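Local coordinates for protein phytoene synthase (Enterococcus hirae, PDB 5IYS) that probably joins two farnesyl diphosphate molecules head to head into dehydrosqualene, a thirty-carbon carotenoid precursor, in a magnesium-dependent reaction within an all-helical prenyl synthase fold, at residues 203-206 against 207-211; 76-80 against 81-85; 280-283 against 284-288. One frame throughout, in Å; residues are numbered along the deposited sequence.

Contact 1 of 3, residues 203-206 against 207-211; sequences KQAQ and TQLVA
The N-terminus of helix 207-227 is the setting here: A205 and Q206 finish the preceding loop, Q206 sits at the N-cap position, and L209 and V210 in the first turn come back to meet them. Q206 gives its backbone carbonyl to that turn. V210 N donates to Q206 O at 2.9 Å, with 149° at the hydrogen, in the regular i to i+4 pattern of an alpha helix. The same oxygen also has a carbon neighbour, V210 CG2, at 3.3 Å.

One residue earlier, the methyl of A205 points into the helix start and touches two branched side chains. A205 CB meets V210 CG2 at 3.6 Å and L209 CD2 at 3.8 Å. V210 reaches it with the branch that stays beside its own backbone N, since the other methyl, CG1, lies anti to that N (chi1 174°). L209 has CG anti to its N (chi1 -178°), and its CD2 branch turns back to the alanine. Y261 packs on both A205 and V210, and L263 on L209, while backbone bonds from K203 and A205 tie the loop to L263 and Y261.

The Q206 side chain takes no part in this apolar cluster, and its NE2 is hydrogen-bonded to E202 OE2. Near its root, Q208 OE1 approaches Q206 CB at 4.0 Å. Chemically, then, the cap works through main chain and methyl groups: the Q206 carbonyl begins the helical bonding, the alanine methyl packs on L209 and V210 with Y261 and L263 completing the apolar side, and Q206 NE2 finds its hydrogen-bond partner in E202, earlier in the chain.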
ATOM      1  N   LYS A 203       9.362  24.278   4.207  1.00 41.73           N
ATOM      2  CA  LYS A 203      10.377  23.256   3.932  1.00 41.89           C
ATOM      3  C   LYS A 203      10.602  22.281   5.089  1.00 40.33           C
ATOM      4  O   LYS A 203      10.751  21.075   4.874  1.00 39.24           O
ATOM      5  CB  LYS A 203      11.700  23.898   3.508  1.00 42.26           C
ATOM      6  CG  LYS A 203      11.594  24.645   2.180  1.00 48.12           C
ATOM      7  CD  LYS A 203      12.768  24.329   1.255  1.00 56.58           C
ATOM      8  CE  LYS A 203      12.971  22.817   1.060  1.00 58.28           C
ATOM      9  NZ  LYS A 203      11.860  22.103   0.341  1.00 58.76           N
ATOM     10  N   GLN A 204      10.577  22.809   6.309  1.00 39.58           N
ATOM     11  CA  GLN A 204      10.737  22.010   7.520  1.00 39.41           C
ATOM     12  C   GLN A 204       9.552  22.256   8.460  1.00 37.80           C
ATOM     13  O   GLN A 204       9.016  23.363   8.527  1.00 37.52           O
ATOM     14  CB  GLN A 204      12.072  22.306   8.218  1.00 42.22           C
ATOM     15  CG  GLN A 204      13.304  22.399   7.309  1.00 44.95           C
ATOM     16  CD  GLN A 204      13.768  21.049   6.785  1.00 51.36           C
ATOM     17  OE1 GLN A 204      14.123  20.924   5.610  1.00 55.54           O
ATOM     18  NE2 GLN A 204      13.812  20.042   7.658  1.00 53.59           N
ATOM     19  N   ALA A 205       9.048  21.187   9.072  1.00 35.97           N
ATOM     20  CA  ALA A 205       7.915  21.301   9.987  1.00 33.76           C
ATOM     21  C   ALA A 205       8.216  22.226  11.171  1.00 35.95           C
ATOM     22  O   ALA A 205       9.215  22.046  11.859  1.00 33.78           O
ATOM     23  CB  ALA A 205       7.507  19.933  10.497  1.00 31.45           C
ATOM     24  N   GLN A 206       7.255  23.082  11.500  1.00 37.08           N
ATOM     25  CA  GLN A 206       7.309  23.828  12.751  1.00 40.73           C
ATOM     26  C   GLN A 206       7.035  22.902  13.925  1.00 40.57           C
ATOM     27  O   GLN A 206       6.630  21.748  13.749  1.00 36.11           O
ATOM     28  CB  GLN A 206       6.294  24.967  12.761  1.00 39.16           C
ATOM     29  CG  GLN A 206       6.868  26.269  12.245  1.00 51.10           C
ATOM     30  CD  GLN A 206       5.777  27.241  11.859  1.00 60.46           C
ATOM     31  OE1 GLN A 206       5.177  27.886  12.722  1.00 65.59           O
ATOM     32  NE2 GLN A 206       5.440  27.272  10.575  1.00 60.74           N
ATOM     33  N   THR A 207       7.258  23.436  15.120  1.00 39.17           N
ATOM     34  CA  THR A 207       7.227  22.647  16.343  1.00 39.84           C
ATOM     35  C   THR A 207       5.885  21.958  16.505  1.00 37.34           C
ATOM     36  O   THR A 207       5.852  20.777  16.836  1.00 36.75           O
ATOM     37  CB  THR A 207       7.546  23.515  17.587  1.00 40.43           C
ATOM     38  OG1 THR A 207       8.918  23.905  17.514  1.00 43.56           O
ATOM     39  CG2 THR A 207       7.299  22.749  18.901  1.00 38.41           C
ATOM     40  N   GLN A 208       4.804  22.693  16.266  1.00 36.43           N
ATOM     41  CA  GLN A 208       3.469  22.138  16.385  1.00 35.48           C
ATOM     42  C   GLN A 208       3.260  20.982  15.397  1.00 32.29           C
ATOM     43  O   GLN A 208       2.643  19.982  15.756  1.00 29.50           O
ATOM     44  CB  GLN A 208       2.393  23.201  16.157  1.00 36.32           C
ATOM     45  CG  GLN A 208       2.316  24.283  17.235  1.00 42.43           C
ATOM     46  CD  GLN A 208       3.441  25.292  17.126  1.00 46.62           C
ATOM     47  OE1 GLN A 208       4.106  25.404  16.091  1.00 52.27           O
ATOM     48  NE2 GLN A 208       3.684  26.015  18.214  1.00 50.40           N
ATOM     49  N   LEU A 209       3.705  21.164  14.153  1.00 29.86           N
ATOM     50  CA  LEU A 209       3.541  20.115  13.128  1.00 30.03           C
ATOM     51  C   LEU A 209       4.423  18.895  13.393  1.00 28.57           C
ATOM     52  O   LEU A 209       4.058  17.755  13.055  1.00 26.91           O
ATOM     53  CB  LEU A 209       3.731  20.680  11.716  1.00 28.89           C
ATOM     54  CG  LEU A 209       3.557  19.747  10.510  1.00 35.96           C
ATOM     55  CD1 LEU A 209       2.127  19.169  10.399  1.00 27.38           C
ATOM     56  CD2 LEU A 209       3.928  20.495   9.240  1.00 29.72           C
ATOM     57  N   VAL A 210       5.554  19.102  14.061  1.00 25.23           N
ATOM     58  CA  VAL A 210       6.386  17.968  14.451  1.00 27.63           C
ATOM     59  C   VAL A 210       5.665  17.112  15.489  1.00 29.11           C
ATOM     60  O   VAL A 210       5.608  15.888  15.372  1.00 29.26           O
ATOM     61  CB  VAL A 210       7.788  18.394  14.931  1.00 27.45           C
ATOM     62  CG1 VAL A 210       8.558  17.172  15.454  1.00 27.98           C
ATOM     63  CG2 VAL A 210       8.568  19.039  13.772  1.00 27.65           C
ATOM     64  N   ALA A 211       5.006  17.779  16.435  1.00 29.78           N
ATOM     65  CA  ALA A 211       4.200  17.100  17.441  1.00 27.80           C
ATOM     66  C   ALA A 211       3.157  16.203  16.787  1.00 27.78           C
ATOM     67  O   ALA A 211       3.015  15.037  17.165  1.00 26.80           O
ATOM     68  CB  ALA A 211       3.536  18.122  18.337  1.00 29.43           C
TER

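Contact 2 of 3, residues 76-80 against 81-85; sequences LDFNE and GKVPN
E80 CG and K82 CG both stand beside their own backbone N (chi1 -68° and -67°), and the lysine chain then bends at chi3, bringing its end back over the glutamate of the last helical turn. This is the C-terminal end of helix 65-80, closed by a Schellman motif in which G81, at phi 106°, takes the left-handed backbone conformation. K82 N donates to D77 O at 2.9 Å and G81 N to F78 O at 2.8 Å, both from above the carbonyl plane; a further bond from G81 N to D77 O is weak.

Beyond the turn the chain passes F78, whose ring takes P84 CD at its edge, 4.1 Å from F78 CD1, the two side chains crossing at about a right angle. F96 meets the same ring edge-to-face, and W89 also packs against it, linking this helix end to helix 87-98. On the exposed side E80 and K82 form a salt bridge, with E80 OE1 at 3.2 Å from K82 NZ. The carbon next to that ammonium, K82 CE, also lies close to the same oxygen, E80 OE1, at 3.1 Å.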
ATOM      1  N   LEU A  76     -16.784  -5.876 -12.302  1.00 23.19           N
ATOM      2  CA  LEU A  76     -18.097  -6.495 -12.174  1.00 22.99           C
ATOM      3  C   LEU A  76     -18.187  -7.708 -13.089  1.00 20.94           C
ATOM      4  O   LEU A  76     -18.708  -8.751 -12.691  1.00 24.30           O
ATOM      5  CB  LEU A  76     -19.255  -5.528 -12.471  1.00 26.22           C
ATOM      6  CG  LEU A  76     -19.531  -4.446 -11.410  1.00 31.27           C
ATOM      7  CD1 LEU A  76     -20.317  -3.274 -12.006  1.00 31.61           C
ATOM      8  CD2 LEU A  76     -20.253  -4.999 -10.167  1.00 33.13           C
ATOM      9  N   ASP A  77     -17.668  -7.589 -14.295  1.00 22.00           N
ATOM     10  CA  ASP A  77     -17.692  -8.725 -15.222  1.00 24.98           C
ATOM     11  C   ASP A  77     -16.880  -9.879 -14.641  1.00 24.24           C
ATOM     12  O   ASP A  77     -17.282 -11.048 -14.711  1.00 24.53           O
ATOM     13  CB  ASP A  77     -17.141  -8.320 -16.600  1.00 26.66           C
ATOM     14  CG  ASP A  77     -18.158  -7.541 -17.460  1.00 37.52           C
ATOM     15  OD1 ASP A  77     -19.376  -7.558 -17.176  1.00 36.75           O
ATOM     16  OD2 ASP A  77     -17.733  -6.924 -18.464  1.00 36.91           O
ATOM     17  N   PHE A  78     -15.675  -9.551 -14.179  1.00 20.28           N
ATOM     18  CA  PHE A  78     -14.748 -10.523 -13.654  1.00 15.90           C
ATOM     19  C   PHE A  78     -15.438 -11.254 -12.502  1.00 18.09           C
ATOM     20  O   PHE A  78     -15.378 -12.477 -12.414  1.00 21.39           O
ATOM     21  CB  PHE A  78     -13.524  -9.788 -13.076  1.00 17.64           C
ATOM     22  CG  PHE A  78     -12.420 -10.711 -12.635  1.00 17.98           C
ATOM     23  CD1 PHE A  78     -11.535 -11.245 -13.561  1.00 20.96           C
ATOM     24  CD2 PHE A  78     -12.262 -11.027 -11.294  1.00 21.70           C
ATOM     25  CE1 PHE A  78     -10.460 -12.031 -13.156  1.00 23.10           C
ATOM     26  CE2 PHE A  78     -11.235 -11.869 -10.878  1.00 22.58           C
ATOM     27  CZ  PHE A  78     -10.347 -12.392 -11.797  1.00 19.08           C
ATOM     28  N   ASN A  79     -16.048 -10.479 -11.616  1.00 18.58           N
ATOM     29  CA  ASN A  79     -16.793 -10.996 -10.476  1.00 23.37           C
ATOM     30  C   ASN A  79     -17.883 -11.986 -10.884  1.00 23.61           C
ATOM     31  O   ASN A  79     -18.114 -12.986 -10.202  1.00 20.79           O
ATOM     32  CB  ASN A  79     -17.402  -9.832  -9.683  1.00 22.07           C
ATOM     33  CG  ASN A  79     -18.058 -10.284  -8.404  1.00 22.86           C
ATOM     34  OD1 ASN A  79     -17.455 -10.986  -7.601  1.00 23.49           O
ATOM     35  ND2 ASN A  79     -19.316  -9.884  -8.201  1.00 24.49           N
ATOM     36  N   GLU A  80     -18.509 -11.728 -12.025  1.00 25.65           N
ATOM     37  CA  GLU A  80     -19.492 -12.661 -12.583  1.00 29.54           C
ATOM     38  C   GLU A  80     -18.878 -13.925 -13.181  1.00 30.97           C
ATOM     39  O   GLU A  80     -19.546 -14.954 -13.308  1.00 35.63           O
ATOM     40  CB  GLU A  80     -20.342 -11.956 -13.634  1.00 31.23           C
ATOM     41  CG  GLU A  80     -21.226 -10.906 -13.028  1.00 29.23           C
ATOM     42  CD  GLU A  80     -22.021 -10.129 -14.053  1.00 47.54           C
ATOM     43  OE1 GLU A  80     -21.520  -9.890 -15.178  1.00 48.44           O
ATOM     44  OE2 GLU A  80     -23.156  -9.740 -13.709  1.00 51.05           O
ATOM     45  N   GLY A  81     -17.601 -13.868 -13.521  1.00 30.07           N
ATOM     46  CA  GLY A  81     -16.944 -14.987 -14.184  1.00 28.71           C
ATOM     47  C   GLY A  81     -16.681 -14.738 -15.657  1.00 29.93           C
ATOM     48  O   GLY A  81     -16.229 -15.635 -16.369  1.00 30.58           O
ATOM     49  N   LYS A  82     -16.963 -13.524 -16.123  1.00 28.30           N
ATOM     50  CA  LYS A  82     -16.616 -13.123 -17.505  1.00 28.05           C
ATOM     51  C   LYS A  82     -15.326 -12.307 -17.520  1.00 28.22           C
ATOM     52  O   LYS A  82     -15.337 -11.127 -17.151  1.00 29.73           O
ATOM     53  CB  LYS A  82     -17.748 -12.273 -18.095  1.00 30.03           C
ATOM     54  CG  LYS A  82     -19.043 -13.048 -18.323  1.00 31.61           C
ATOM     55  CD  LYS A  82     -20.261 -12.147 -18.401  1.00 39.42           C
ATOM     56  CE  LYS A  82     -21.152 -12.267 -17.170  1.00 38.42           C
ATOM     57  NZ  LYS A  82     -22.570 -11.856 -17.437  1.00 44.53           N
ATOM     58  N   VAL A  83     -14.198 -12.966 -17.788  1.00 27.15           N
ATOM     59  CA  VAL A  83     -12.884 -12.323 -17.714  1.00 25.03           C
ATOM     60  C   VAL A  83     -12.660 -11.302 -18.838  1.00 25.32           C
ATOM     61  O   VAL A  83     -12.620 -11.678 -20.009  1.00 25.16           O
ATOM     62  CB  VAL A  83     -11.758 -13.395 -17.790  1.00 28.62           C
ATOM     63  CG1 VAL A  83     -10.391 -12.740 -17.703  1.00 28.22           C
ATOM     64  CG2 VAL A  83     -11.933 -14.414 -16.631  1.00 25.73           C
ATOM     65  N   PRO A  84     -12.432 -10.021 -18.496  1.00 22.31           N
ATOM     66  CA  PRO A  84     -12.107  -9.035 -19.518  1.00 22.11           C
ATOM     67  C   PRO A  84     -10.869  -9.438 -20.301  1.00 23.92           C
ATOM     68  O   PRO A  84      -9.956 -10.070 -19.753  1.00 23.36           O
ATOM     69  CB  PRO A  84     -11.814  -7.778 -18.697  1.00 21.69           C
ATOM     70  CG  PRO A  84     -12.685  -7.952 -17.499  1.00 22.79           C
ATOM     71  CD  PRO A  84     -12.466  -9.402 -17.159  1.00 22.22           C
ATOM     72  N   ASN A  85     -10.838  -9.126 -21.593  1.00 25.65           N
ATOM     73  CA  ASN A  85      -9.752  -9.677 -22.422  1.00 29.18           C
ATOM     74  C   ASN A  85      -8.676  -8.591 -22.451  1.00 29.49           C
ATOM     75  O   ASN A  85      -8.734  -7.692 -23.290  1.00 27.71           O
ATOM     76  CB  ASN A  85     -10.259 -10.020 -23.833  1.00 31.41           C
ATOM     77  CG  ASN A  85      -9.387 -11.043 -24.546  1.00 35.85           C
ATOM     78  OD1 ASN A  85      -8.364 -11.503 -24.027  1.00 32.46           O
ATOM     79  ND2 ASN A  85      -9.831 -11.455 -25.731  1.00 32.95           N
TER

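Contact 3 of 3, residues 280-283 against 284-288; sequences KEVK and SYLKS
L286 and V282 run alongside each other on one face of helix 272-287, four residues apart. Followed outward, the leucine first runs past the carbonyl of the turn before: L286 CB is 3.6 Å from V282 O, and CG comes still closer to that oxygen, at 3.3 Å. With CG anti to the carbonyl carbon (chi1 -70°), the chain leans back along the helix, and at the tip L286 CD1 reaches V282 CG1 at 3.9 Å. V282 also packs on A243 and F247 of helix 236-258, which covers this face.

The backbone beneath is regular alpha helix. L286 N donates to V282 O at 2.9 Å, Y285 N to E281 O and S284 N to K280 O, each an i to i+4 bond. The Y285 ring meets F247 and Y289, and its OH is hydrogen-bonded to that of Y289.

On the exposed side a water gives a hydrogen to K280 O at 2.6 Å and is also hydrogen-bonded to S284 OG. At the helix end, S288 OG and S288 N both donate to Y285 O, the hydroxyl at 2.8 Å, so this late carbonyl is gripped twice. The chemistry is thus mixed: V282 and L286 pack, the Y285 ring packs while its hydroxyl bonds Y289, and the water and S288 add to the backbone bonding. The ammonium groups of K283 and K287, 6.0 Å apart between their NZ atoms, would probably repel each other mildly.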
ATOM      1  N   LYS A 280      18.555  -8.118   5.590  1.00 20.67           N
ATOM      2  CA  LYS A 280      19.319  -8.904   6.548  1.00 19.20           C
ATOM      3  C   LYS A 280      18.718  -8.766   7.939  1.00 21.09           C
ATOM      4  O   LYS A 280      18.651  -9.756   8.669  1.00 24.80           O
ATOM      5  CB  LYS A 280      20.790  -8.467   6.592  1.00 21.82           C
ATOM      6  CG  LYS A 280      21.575  -8.830   5.314  1.00 26.44           C
ATOM      7  CD  LYS A 280      23.037  -8.410   5.420  1.00 25.08           C
ATOM      8  CE  LYS A 280      23.842  -9.161   4.367  1.00 32.21           C
ATOM      9  NZ  LYS A 280      23.628  -8.450   3.096  1.00 32.60           N
ATOM     10  N   GLU A 281      18.345  -7.549   8.343  1.00 19.98           N
ATOM     11  CA  GLU A 281      17.643  -7.403   9.611  1.00 21.64           C
ATOM     12  C   GLU A 281      16.391  -8.252   9.658  1.00 21.26           C
ATOM     13  O   GLU A 281      16.005  -8.707  10.729  1.00 18.30           O
ATOM     14  CB  GLU A 281      17.223  -5.968   9.917  1.00 24.33           C
ATOM     15  CG  GLU A 281      18.353  -5.035  10.253  1.00 34.29           C
ATOM     16  CD  GLU A 281      17.878  -3.607  10.458  1.00 43.08           C
ATOM     17  OE1 GLU A 281      16.722  -3.414  10.899  1.00 42.13           O
ATOM     18  OE2 GLU A 281      18.663  -2.683  10.148  1.00 48.17           O
ATOM     19  N   VAL A 282      15.646  -8.263   8.558  1.00 18.24           N
ATOM     20  CA  VAL A 282      14.397  -9.006   8.499  1.00 20.72           C
ATOM     21  C   VAL A 282      14.694 -10.485   8.687  1.00 22.03           C
ATOM     22  O   VAL A 282      14.049 -11.145   9.502  1.00 20.50           O
ATOM     23  CB  VAL A 282      13.655  -8.707   7.171  1.00 20.32           C
ATOM     24  CG1 VAL A 282      12.764  -9.868   6.729  1.00 20.03           C
ATOM     25  CG2 VAL A 282      12.865  -7.409   7.340  1.00 20.07           C
ATOM     26  N   LYS A 283      15.765 -10.953   8.049  1.00 20.56           N
ATOM     27  CA  LYS A 283      16.117 -12.361   8.147  1.00 24.95           C
ATOM     28  C   LYS A 283      16.492 -12.718   9.596  1.00 26.78           C
ATOM     29  O   LYS A 283      16.068 -13.768  10.082  1.00 25.96           O
ATOM     30  CB  LYS A 283      17.236 -12.726   7.177  1.00 26.53           C
ATOM     31  CG  LYS A 283      17.599 -14.206   7.199  1.00 32.44           C
ATOM     32  CD  LYS A 283      18.547 -14.575   6.078  1.00 34.00           C
ATOM     33  CE  LYS A 283      19.966 -14.159   6.413  1.00 48.30           C
ATOM     34  NZ  LYS A 283      20.992 -14.846   5.561  1.00 52.94           N
ATOM     35  N   SER A 284      17.183 -11.816  10.306  1.00 26.25           N
ATOM     36  CA  SER A 284      17.487 -12.046  11.713  1.00 26.84           C
ATOM     37  C   SER A 284      16.205 -12.028  12.537  1.00 27.27           C
ATOM     38  O   SER A 284      16.039 -12.839  13.449  1.00 26.85           O
ATOM     39  CB  SER A 284      18.470 -11.007  12.285  1.00 28.29           C
ATOM     40  OG  SER A 284      19.703 -11.092  11.604  1.00 35.31           O
ATOM     41  N   TYR A 285      15.353 -11.040  12.270  1.00 24.90           N
ATOM     42  CA  TYR A 285      14.114 -10.845  13.006  1.00 25.29           C
ATOM     43  C   TYR A 285      13.175 -12.053  12.926  1.00 27.95           C
ATOM     44  O   TYR A 285      12.573 -12.454  13.938  1.00 28.08           O
ATOM     45  CB  TYR A 285      13.427  -9.551  12.551  1.00 26.69           C
ATOM     46  CG  TYR A 285      12.008  -9.418  13.038  1.00 28.66           C
ATOM     47  CD1 TYR A 285      11.727  -9.034  14.339  1.00 34.61           C
ATOM     48  CD2 TYR A 285      10.948  -9.716  12.196  1.00 29.96           C
ATOM     49  CE1 TYR A 285      10.410  -8.947  14.783  1.00 35.04           C
ATOM     50  CE2 TYR A 285       9.658  -9.666  12.638  1.00 34.39           C
ATOM     51  CZ  TYR A 285       9.392  -9.257  13.912  1.00 34.15           C
ATOM     52  OH  TYR A 285       8.080  -9.216  14.302  1.00 38.75           O
ATOM     53  N   LEU A 286      13.107 -12.675  11.748  1.00 23.39           N
ATOM     54  CA  LEU A 286      12.212 -13.792  11.537  1.00 24.83           C
ATOM     55  C   LEU A 286      12.621 -15.049  12.297  1.00 29.71           C
ATOM     56  O   LEU A 286      11.753 -15.821  12.701  1.00 31.38           O
ATOM     57  CB  LEU A 286      12.057 -14.101  10.048  1.00 24.18           C
ATOM     58  CG  LEU A 286      11.260 -12.974   9.381  1.00 20.75           C
ATOM     59  CD1 LEU A 286      11.138 -13.203   7.882  1.00 19.17           C
ATOM     60  CD2 LEU A 286       9.870 -12.847  10.011  1.00 22.82           C
ATOM     61  N   LYS A 287      13.920 -15.233  12.521  1.00 32.70           N
ATOM     62  CA  LYS A 287      14.394 -16.335  13.354  1.00 39.68           C
ATOM     63  C   LYS A 287      13.723 -16.352  14.731  1.00 42.86           C
ATOM     64  O   LYS A 287      13.557 -17.415  15.318  1.00 42.97           O
ATOM     65  CB  LYS A 287      15.912 -16.275  13.529  1.00 40.42           C
ATOM     66  CG  LYS A 287      16.704 -16.676  12.301  1.00 40.78           C
ATOM     67  CD  LYS A 287      18.136 -16.157  12.399  1.00 50.47           C
ATOM     68  CE  LYS A 287      19.152 -17.142  11.815  1.00 52.90           C
ATOM     69  NZ  LYS A 287      18.830 -17.539  10.411  1.00 54.43           N
ATOM     70  N   SER A 288      13.333 -15.186  15.242  1.00 46.71           N
ATOM     71  CA  SER A 288      12.580 -15.104  16.497  1.00 50.13           C
ATOM     72  C   SER A 288      11.120 -15.545  16.414  1.00 53.52           C
ATOM     73  O   SER A 288      10.384 -15.450  17.400  1.00 54.53           O
ATOM     74  CB  SER A 288      12.636 -13.691  17.074  1.00 50.82           C
ATOM     75  OG  SER A 288      11.630 -12.860  16.516  1.00 52.69           O
TER
HETATM   76  O   HOH W   1      20.668 -11.472   8.623  1.00 35.94           O

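Overall arrangement
All three contacts are helix-end or within-helix packing on the surface of one all-helical chain, following one another in sequence as contact 2, contact 1 and contact 3, and none touches another. Contacts 1 and 2 are on opposite sides of the chain's centre, with centres 48 Å apart; contact 3 lies 34 Å from contact 1 and 41 Å from contact 2, centre to centre. The chain holds two farnesyl thiodiphosphates and magnesium ions, two of which are bound by D56 and D60. The L209 side chain of contact 1 is about 12 Å from that of D173, a magnesium ligand without its ion in this chain, and the L286 side chain of contact 3 about 13 Å from a bound farnesyl thiodiphosphate.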